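PDB 3BQW: putative capsid protein of prophage from Escherichia coli CFT073, which probably serves as a major capsid protein, building the protein shell of a phage coat. Local coordinates for residues T81-I93 with A325-P337. Sequence-based numbering, arbitrary orientation.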
ATOM      1  N   THR A  81      -3.936 -14.676 -15.471  1.00 27.39           N
ATOM      2  CA  THR A  81      -3.634 -13.428 -16.150  1.00 28.14           C
ATOM      3  C   THR A  81      -4.422 -12.297 -15.501  1.00 28.84           C
ATOM      4  O   THR A  81      -5.655 -12.307 -15.521  1.00 28.32           O
ATOM      5  CB  THR A  81      -3.988 -13.526 -17.642  1.00 28.33           C
ATOM      6  OG1 THR A  81      -3.331 -14.669 -18.184  1.00 28.55           O
ATOM      7  CG2 THR A  81      -3.553 -12.283 -18.418  1.00 27.60           C
ATOM      8  N   ILE A  82      -3.693 -11.336 -14.928  1.00 29.34           N
ATOM      9  CA  ILE A  82      -4.267 -10.189 -14.235  1.00 29.75           C
ATOM     10  C   ILE A  82      -3.861  -8.910 -14.970  1.00 29.41           C
ATOM     11  O   ILE A  82      -2.687  -8.693 -15.233  1.00 30.00           O
ATOM     12  CB  ILE A  82      -3.751 -10.095 -12.772  1.00 30.10           C
ATOM     13  CG1 ILE A  82      -4.018 -11.397 -11.997  1.00 31.31           C
ATOM     14  CG2 ILE A  82      -4.336  -8.857 -12.057  1.00 30.43           C
ATOM     15  CD1 ILE A  82      -5.439 -11.666 -11.669  1.00 31.75           C
ATOM     16  N   LYS A  83      -4.828  -8.063 -15.289  1.00 29.62           N
ATOM     17  CA  LYS A  83      -4.555  -6.776 -15.918  1.00 29.43           C
ATOM     18  C   LYS A  83      -4.398  -5.719 -14.815  1.00 28.75           C
ATOM     19  O   LYS A  83      -5.320  -5.447 -14.085  1.00 28.51           O
ATOM     20  CB  LYS A  83      -5.674  -6.424 -16.911  1.00 30.13           C
ATOM     21  CG  LYS A  83      -5.498  -5.078 -17.679  1.00 31.77           C
ATOM     22  CD  LYS A  83      -4.336  -5.015 -18.721  1.00 31.77           C
ATOM     23  CE  LYS A  83      -3.752  -3.594 -18.882  1.00 34.70           C
ATOM     24  NZ  LYS A  83      -3.448  -2.802 -17.575  1.00 32.27           N
ATOM     25  N   PRO A  84      -3.184  -5.180 -14.629  1.00 28.25           N
ATOM     26  CA  PRO A  84      -3.021  -4.163 -13.584  1.00 27.61           C
ATOM     27  C   PRO A  84      -3.611  -2.787 -13.940  1.00 26.62           C
ATOM     28  O   PRO A  84      -3.791  -2.474 -15.097  1.00 26.50           O
ATOM     29  CB  PRO A  84      -1.514  -4.083 -13.428  1.00 27.48           C
ATOM     30  CG  PRO A  84      -1.003  -4.390 -14.810  1.00 28.67           C
ATOM     31  CD  PRO A  84      -1.910  -5.482 -15.308  1.00 28.56           C
ATOM     32  N   GLY A  85      -3.935  -1.997 -12.923  1.00 26.14           N
ATOM     33  CA  GLY A  85      -4.325  -0.613 -13.116  1.00 25.78           C
ATOM     34  C   GLY A  85      -3.089   0.189 -13.497  1.00 26.12           C
ATOM     35  O   GLY A  85      -2.156   0.300 -12.716  1.00 26.60           O
ATOM     36  N   TYR A  86      -3.079   0.729 -14.708  1.00 25.70           N
ATOM     37  CA  TYR A  86      -1.957   1.505 -15.190  1.00 25.91           C
ATOM     38  C   TYR A  86      -2.050   2.925 -14.673  1.00 25.61           C
ATOM     39  O   TYR A  86      -3.094   3.575 -14.784  1.00 26.55           O
ATOM     40  CB  TYR A  86      -1.913   1.508 -16.711  1.00 25.30           C
ATOM     41  CG  TYR A  86      -0.574   1.874 -17.269  1.00 26.02           C
ATOM     42  CD1 TYR A  86       0.385   0.898 -17.485  1.00 24.32           C
ATOM     43  CD2 TYR A  86      -0.271   3.203 -17.617  1.00 25.00           C
ATOM     44  CE1 TYR A  86       1.602   1.216 -18.012  1.00 25.89           C
ATOM     45  CE2 TYR A  86       0.961   3.535 -18.145  1.00 24.43           C
ATOM     46  CZ  TYR A  86       1.897   2.534 -18.348  1.00 25.81           C
ATOM     47  OH  TYR A  86       3.138   2.799 -18.888  1.00 24.85           O
ATOM     48  N   MET A  87      -0.942   3.392 -14.103  1.00 25.35           N
ATOM     49  CA  MET A  87      -0.845   4.715 -13.525  1.00 24.40           C
ATOM     50  C   MET A  87       0.237   5.534 -14.238  1.00 25.58           C
ATOM     51  O   MET A  87       1.310   5.010 -14.625  1.00 25.17           O
ATOM     52  CB  MET A  87      -0.503   4.598 -12.029  1.00 24.72           C
ATOM     53  CG  MET A  87      -1.433   3.759 -11.164  1.00 23.73           C
ATOM     54  SD  MET A  87      -0.932   3.790  -9.390  1.00 19.70           S
ATOM     55  CE  MET A  87      -1.541   5.405  -9.083  1.00 17.69           C
ATOM     56  N   LYS A  88      -0.043   6.825 -14.400  1.00 26.46           N
ATOM     57  CA  LYS A  88       0.931   7.769 -14.940  1.00 26.95           C
ATOM     58  C   LYS A  88       0.666   9.219 -14.510  1.00 26.93           C
ATOM     59  O   LYS A  88       0.507  10.102 -15.338  1.00 26.71           O
ATOM     60  CB  LYS A  88       1.056   7.637 -16.460  1.00 26.91           C
ATOM     61  CG  LYS A  88      -0.226   7.756 -17.253  1.00 28.55           C
ATOM     62  CD  LYS A  88       0.130   7.610 -18.725  1.00 30.80           C
ATOM     63  CE  LYS A  88      -1.074   7.726 -19.643  1.00 34.45           C
ATOM     64  NZ  LYS A  88      -1.789   9.014 -19.476  1.00 36.60           N
ATOM     65  N   PRO A  89       0.678   9.469 -13.191  1.00 27.22           N
ATOM     66  CA  PRO A  89       0.474  10.813 -12.710  1.00 27.19           C
ATOM     67  C   PRO A  89       1.580  11.730 -13.202  1.00 27.91           C
ATOM     68  O   PRO A  89       2.756  11.315 -13.295  1.00 26.42           O
ATOM     69  CB  PRO A  89       0.541  10.652 -11.191  1.00 27.31           C
ATOM     70  CG  PRO A  89       1.310   9.434 -10.958  1.00 26.98           C
ATOM     71  CD  PRO A  89       0.917   8.533 -12.080  1.00 27.04           C
ATOM     72  N   LYS A  90       1.187  12.946 -13.568  1.00 28.80           N
ATOM     73  CA  LYS A  90       2.137  13.962 -13.980  1.00 30.04           C
ATOM     74  C   LYS A  90       1.864  15.264 -13.256  1.00 30.08           C
ATOM     75  O   LYS A  90       0.776  15.477 -12.730  1.00 29.27           O
ATOM     76  CB  LYS A  90       2.114  14.179 -15.504  1.00 30.00           C
ATOM     77  CG  LYS A  90       0.868  14.844 -16.043  1.00 30.41           C
ATOM     78  CD  LYS A  90       1.028  15.140 -17.507  1.00 31.58           C
ATOM     79  CE  LYS A  90      -0.267  15.678 -18.097  1.00 34.13           C
ATOM     80  NZ  LYS A  90      -0.096  15.993 -19.549  1.00 36.62           N
ATOM     81  N   HIS A  91       2.878  16.121 -13.247  1.00 30.77           N
ATOM     82  CA  HIS A  91       2.798  17.433 -12.640  1.00 31.27           C
ATOM     83  C   HIS A  91       3.544  18.407 -13.527  1.00 30.60           C
ATOM     84  O   HIS A  91       4.549  18.049 -14.131  1.00 29.87           O
ATOM     85  CB  HIS A  91       3.483  17.438 -11.270  1.00 31.85           C
ATOM     86  CG  HIS A  91       2.797  16.608 -10.225  1.00 36.03           C
ATOM     87  ND1 HIS A  91       2.053  17.162  -9.202  1.00 38.77           N
ATOM     88  CD2 HIS A  91       2.783  15.269 -10.017  1.00 37.53           C
ATOM     89  CE1 HIS A  91       1.594  16.190  -8.428  1.00 39.32           C
ATOM     90  NE2 HIS A  91       2.015  15.034  -8.910  1.00 38.23           N
ATOM     91  N   GLU A  92       3.065  19.643 -13.563  1.00 30.46           N
ATOM     92  CA  GLU A  92       3.779  20.742 -14.201  1.00 30.84           C
ATOM     93  C   GLU A  92       4.997  21.175 -13.357  1.00 29.84           C
ATOM     94  O   GLU A  92       4.960  21.160 -12.110  1.00 30.32           O
ATOM     95  CB  GLU A  92       2.837  21.931 -14.446  1.00 30.60           C
ATOM     96  CG  GLU A  92       3.578  23.189 -14.962  1.00 33.06           C
ATOM     97  CD  GLU A  92       2.668  24.393 -15.233  1.00 33.45           C
ATOM     98  OE1 GLU A  92       1.425  24.239 -15.170  1.00 36.25           O
ATOM     99  OE2 GLU A  92       3.214  25.496 -15.508  1.00 37.06           O
ATOM    100  N   ILE A  93       6.076  21.531 -14.042  1.00 28.97           N
ATOM    101  CA  ILE A  93       7.280  22.058 -13.407  1.00 28.43           C
ATOM    102  C   ILE A  93       7.249  23.567 -13.574  1.00 29.27           C
ATOM    103  O   ILE A  93       7.572  24.086 -14.636  1.00 29.97           O
ATOM    104  CB  ILE A  93       8.559  21.466 -14.027  1.00 27.79           C
ATOM    105  CG1 ILE A  93       8.499  19.925 -13.994  1.00 26.69           C
ATOM    106  CG2 ILE A  93       9.826  22.046 -13.346  1.00 25.66           C
ATOM    107  CD1 ILE A  93       8.509  19.279 -12.605  1.00 23.12           C
ATOM    108  N   ALA A 325       5.627  27.620 -22.994  1.00 42.05           N
ATOM    109  CA  ALA A 325       6.077  26.241 -23.067  1.00 40.26           C
ATOM    110  C   ALA A 325       5.893  25.646 -21.663  1.00 38.68           C
ATOM    111  O   ALA A 325       6.416  26.181 -20.693  1.00 39.18           O
ATOM    112  CB  ALA A 325       7.520  26.170 -23.512  1.00 40.22           C
ATOM    113  N   ILE A 326       5.124  24.568 -21.548  1.00 36.32           N
ATOM    114  CA  ILE A 326       4.902  23.921 -20.255  1.00 34.23           C
ATOM    115  C   ILE A 326       5.760  22.664 -20.117  1.00 32.02           C
ATOM    116  O   ILE A 326       5.817  21.835 -21.015  1.00 31.72           O
ATOM    117  CB  ILE A 326       3.415  23.590 -20.016  1.00 34.16           C
ATOM    118  CG1 ILE A 326       2.544  24.836 -20.223  1.00 35.20           C
ATOM    119  CG2 ILE A 326       3.211  23.046 -18.606  1.00 34.18           C
ATOM    120  CD1 ILE A 326       3.099  26.129 -19.559  1.00 36.46           C
ATOM    121  N   GLU A 327       6.444  22.559 -18.982  1.00 29.70           N
ATOM    122  CA  GLU A 327       7.281  21.422 -18.669  1.00 28.35           C
ATOM    123  C   GLU A 327       6.541  20.492 -17.696  1.00 27.07           C
ATOM    124  O   GLU A 327       5.855  20.956 -16.803  1.00 25.00           O
ATOM    125  CB  GLU A 327       8.602  21.901 -18.068  1.00 27.98           C
ATOM    126  CG  GLU A 327       9.561  20.757 -17.794  1.00 28.61           C
ATOM    127  CD  GLU A 327      10.856  21.198 -17.165  1.00 27.91           C
ATOM    128  OE1 GLU A 327      11.108  22.410 -17.080  1.00 26.96           O
ATOM    129  OE2 GLU A 327      11.624  20.320 -16.756  1.00 28.27           O
ATOM    130  N   TYR A 328       6.679  19.180 -17.913  1.00 26.58           N
ATOM    131  CA  TYR A 328       6.033  18.146 -17.092  1.00 26.57           C
ATOM    132  C   TYR A 328       7.059  17.127 -16.644  1.00 25.51           C
ATOM    133  O   TYR A 328       8.074  16.927 -17.306  1.00 23.77           O
ATOM    134  CB  TYR A 328       4.971  17.382 -17.876  1.00 27.75           C
ATOM    135  CG  TYR A 328       3.826  18.223 -18.330  1.00 28.93           C
ATOM    136  CD1 TYR A 328       2.755  18.462 -17.483  1.00 31.61           C
ATOM    137  CD2 TYR A 328       3.816  18.802 -19.597  1.00 30.99           C
ATOM    138  CE1 TYR A 328       1.690  19.244 -17.874  1.00 31.47           C
ATOM    139  CE2 TYR A 328       2.761  19.591 -20.000  1.00 32.54           C
ATOM    140  CZ  TYR A 328       1.695  19.800 -19.122  1.00 32.66           C
ATOM    141  OH  TYR A 328       0.625  20.578 -19.490  1.00 34.33           O
ATOM    142  N   VAL A 329       6.776  16.513 -15.497  1.00 24.51           N
ATOM    143  CA  VAL A 329       7.399  15.261 -15.087  1.00 24.55           C
ATOM    144  C   VAL A 329       6.243  14.282 -14.846  1.00 24.21           C
ATOM    145  O   VAL A 329       5.146  14.660 -14.411  1.00 23.66           O
ATOM    146  CB  VAL A 329       8.356  15.398 -13.847  1.00 24.64           C
ATOM    147  CG1 VAL A 329       7.608  15.691 -12.573  1.00 25.61           C
ATOM    148  CG2 VAL A 329       9.154  14.138 -13.655  1.00 26.01           C
ATOM    149  N   GLN A 330       6.483  13.028 -15.179  1.00 24.03           N
ATOM    150  CA  GLN A 330       5.466  11.996 -15.085  1.00 23.82           C
ATOM    151  C   GLN A 330       6.124  10.659 -14.797  1.00 23.39           C
ATOM    152  O   GLN A 330       7.200  10.360 -15.323  1.00 24.66           O
ATOM    153  CB  GLN A 330       4.723  11.931 -16.413  1.00 23.79           C
ATOM    154  CG  GLN A 330       3.658  10.889 -16.507  1.00 24.14           C
ATOM    155  CD  GLN A 330       3.041  10.865 -17.868  1.00 26.17           C
ATOM    156  OE1 GLN A 330       3.732  10.627 -18.848  1.00 28.60           O
ATOM    157  NE2 GLN A 330       1.737  11.141 -17.950  1.00 24.67           N
ATOM    158  N   THR A 331       5.470   9.840 -13.990  1.00 23.15           N
ATOM    159  CA  THR A 331       5.974   8.524 -13.630  1.00 22.86           C
ATOM    160  C   THR A 331       4.926   7.433 -13.943  1.00 23.15           C
ATOM    161  O   THR A 331       3.816   7.433 -13.390  1.00 22.50           O
ATOM    162  CB  THR A 331       6.356   8.472 -12.138  1.00 22.74           C
ATOM    163  OG1 THR A 331       7.201   9.592 -11.832  1.00 23.88           O
ATOM    164  CG2 THR A 331       7.088   7.160 -11.804  1.00 22.67           C
ATOM    165  N   HIS A 332       5.309   6.519 -14.834  1.00 22.73           N
ATOM    166  CA  HIS A 332       4.521   5.345 -15.194  1.00 22.80           C
ATOM    167  C   HIS A 332       4.750   4.193 -14.225  1.00 22.57           C
ATOM    168  O   HIS A 332       5.870   3.938 -13.806  1.00 22.19           O
ATOM    169  CB  HIS A 332       4.897   4.873 -16.604  1.00 23.60           C
ATOM    170  CG  HIS A 332       4.458   5.804 -17.687  1.00 22.95           C
ATOM    171  ND1 HIS A 332       4.902   7.103 -17.774  1.00 25.74           N
ATOM    172  CD2 HIS A 332       3.605   5.630 -18.719  1.00 24.05           C
ATOM    173  CE1 HIS A 332       4.351   7.686 -18.823  1.00 24.20           C
ATOM    174  NE2 HIS A 332       3.544   6.816 -19.402  1.00 24.73           N
ATOM    175  N   SER A 333       3.672   3.500 -13.881  1.00 22.80           N
ATOM    176  CA  SER A 333       3.717   2.276 -13.048  1.00 22.52           C
ATOM    177  C   SER A 333       2.412   1.472 -13.177  1.00 22.35           C
ATOM    178  O   SER A 333       1.338   2.052 -13.325  1.00 21.67           O
ATOM    179  CB  SER A 333       3.934   2.637 -11.574  1.00 22.33           C
ATOM    180  OG  SER A 333       4.330   1.508 -10.819  1.00 20.91           O
ATOM    181  N   ALA A 334       2.516   0.145 -13.085  1.00 22.21           N
ATOM    182  CA  ALA A 334       1.347  -0.751 -13.192  1.00 22.04           C
ATOM    183  C   ALA A 334       1.414  -1.828 -12.116  1.00 21.75           C
ATOM    184  O   ALA A 334       1.533  -2.996 -12.423  1.00 22.30           O
ATOM    185  CB  ALA A 334       1.265  -1.384 -14.611  1.00 21.46           C
ATOM    186  N   PRO A 335       1.324  -1.424 -10.846  1.00 22.80           N
ATOM    187  CA  PRO A 335       1.408  -2.325  -9.700  1.00 23.38           C
ATOM    188  C   PRO A 335       0.102  -3.013  -9.333  1.00 23.67           C
ATOM    189  O   PRO A 335      -0.987  -2.438  -9.488  1.00 23.92           O
ATOM    190  CB  PRO A 335       1.820  -1.390  -8.567  1.00 23.51           C
ATOM    191  CG  PRO A 335       1.140  -0.095  -8.911  1.00 22.60           C
ATOM    192  CD  PRO A 335       1.150  -0.018 -10.412  1.00 22.77           C
ATOM    193  N   GLN A 336       0.237  -4.240  -8.827  1.00 23.96           N
ATOM    194  CA  GLN A 336      -0.871  -5.010  -8.271  1.00 23.02           C
ATOM    195  C   GLN A 336      -0.341  -5.910  -7.149  1.00 22.28           C
ATOM    196  O   GLN A 336       0.526  -6.748  -7.405  1.00 22.50           O
ATOM    197  CB  GLN A 336      -1.472  -5.910  -9.350  1.00 23.62           C
ATOM    198  CG  GLN A 336      -2.622  -6.807  -8.864  1.00 23.51           C
ATOM    199  CD  GLN A 336      -3.744  -6.023  -8.211  1.00 25.08           C
ATOM    200  OE1 GLN A 336      -4.220  -5.034  -8.775  1.00 28.61           O
ATOM    201  NE2 GLN A 336      -4.179  -6.460  -7.017  1.00 22.02           N
ATOM    202  N   PRO A 337      -0.810  -5.705  -5.903  1.00 21.76           N
ATOM    203  CA  PRO A 337      -0.482  -6.624  -4.817  1.00 22.20           C
ATOM    204  C   PRO A 337      -1.042  -8.038  -5.046  1.00 22.11           C
ATOM    205  O   PRO A 337      -2.165  -8.203  -5.514  1.00 22.21           O
ATOM    206  CB  PRO A 337      -1.108  -5.975  -3.575  1.00 22.70           C
ATOM    207  CG  PRO A 337      -1.497  -4.645  -3.972  1.00 23.09           C
ATOM    208  CD  PRO A 337      -1.584  -4.549  -5.433  1.00 21.42           C
TER
HETATM  209  O   HOH W   1      -3.699  -2.812 -10.204  1.00 22.57           O
HETATM  210  O   HOH W   2      -2.239   0.070 -10.141  1.00 27.83           O
HETATM  211  O   HOH W   3       0.109  11.145 -20.669  1.00 42.53           O
HETATM  212  O   HOH W   4       6.128  24.621 -16.962  1.00 30.28           O
HETATM  213  O   HOH W   5      10.218  24.705 -16.111  1.00 44.73           O
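The A334 methyl group sits between P84 and the ring of Y86, its CB 3.8 Å from both P84 CG and Y86 CD1, where the two segments pass each other. Further along, an antiparallel edge-strand pairing adds 90-92 to the mixed β-sheet of what is probably an HK97-like capsid fold, at 163° to 327-332. I93 CD1 meets V329 CG1 at 3.7 Å on the face that also carries H91 and is covered by helix 113-146. H91 and V329, paired directly across the strands, exchange two backbone hydrogen bonds, as do M87 and S333 in a single bridge beyond the irregular K88-P89 step.

Just beyond the paired strand, K88 CB stands over the centre of the H332 imidazole, a CH-pi contact 5° off the ring normal, while Q330 NE2 reaches back to K88 O at 3.1 Å, a bent bond. On the face shared with Q330 and Y328, K90, its CG between backbone N and carbonyl carbon (chi1 70°), sends NZ across the Y328 ring, 4.2 Å from the centroid, in a cation-pi contact. At the end of the pairing, one water accepts from E327 N at 2.9 Å and donates to I93 O at 2.8 Å.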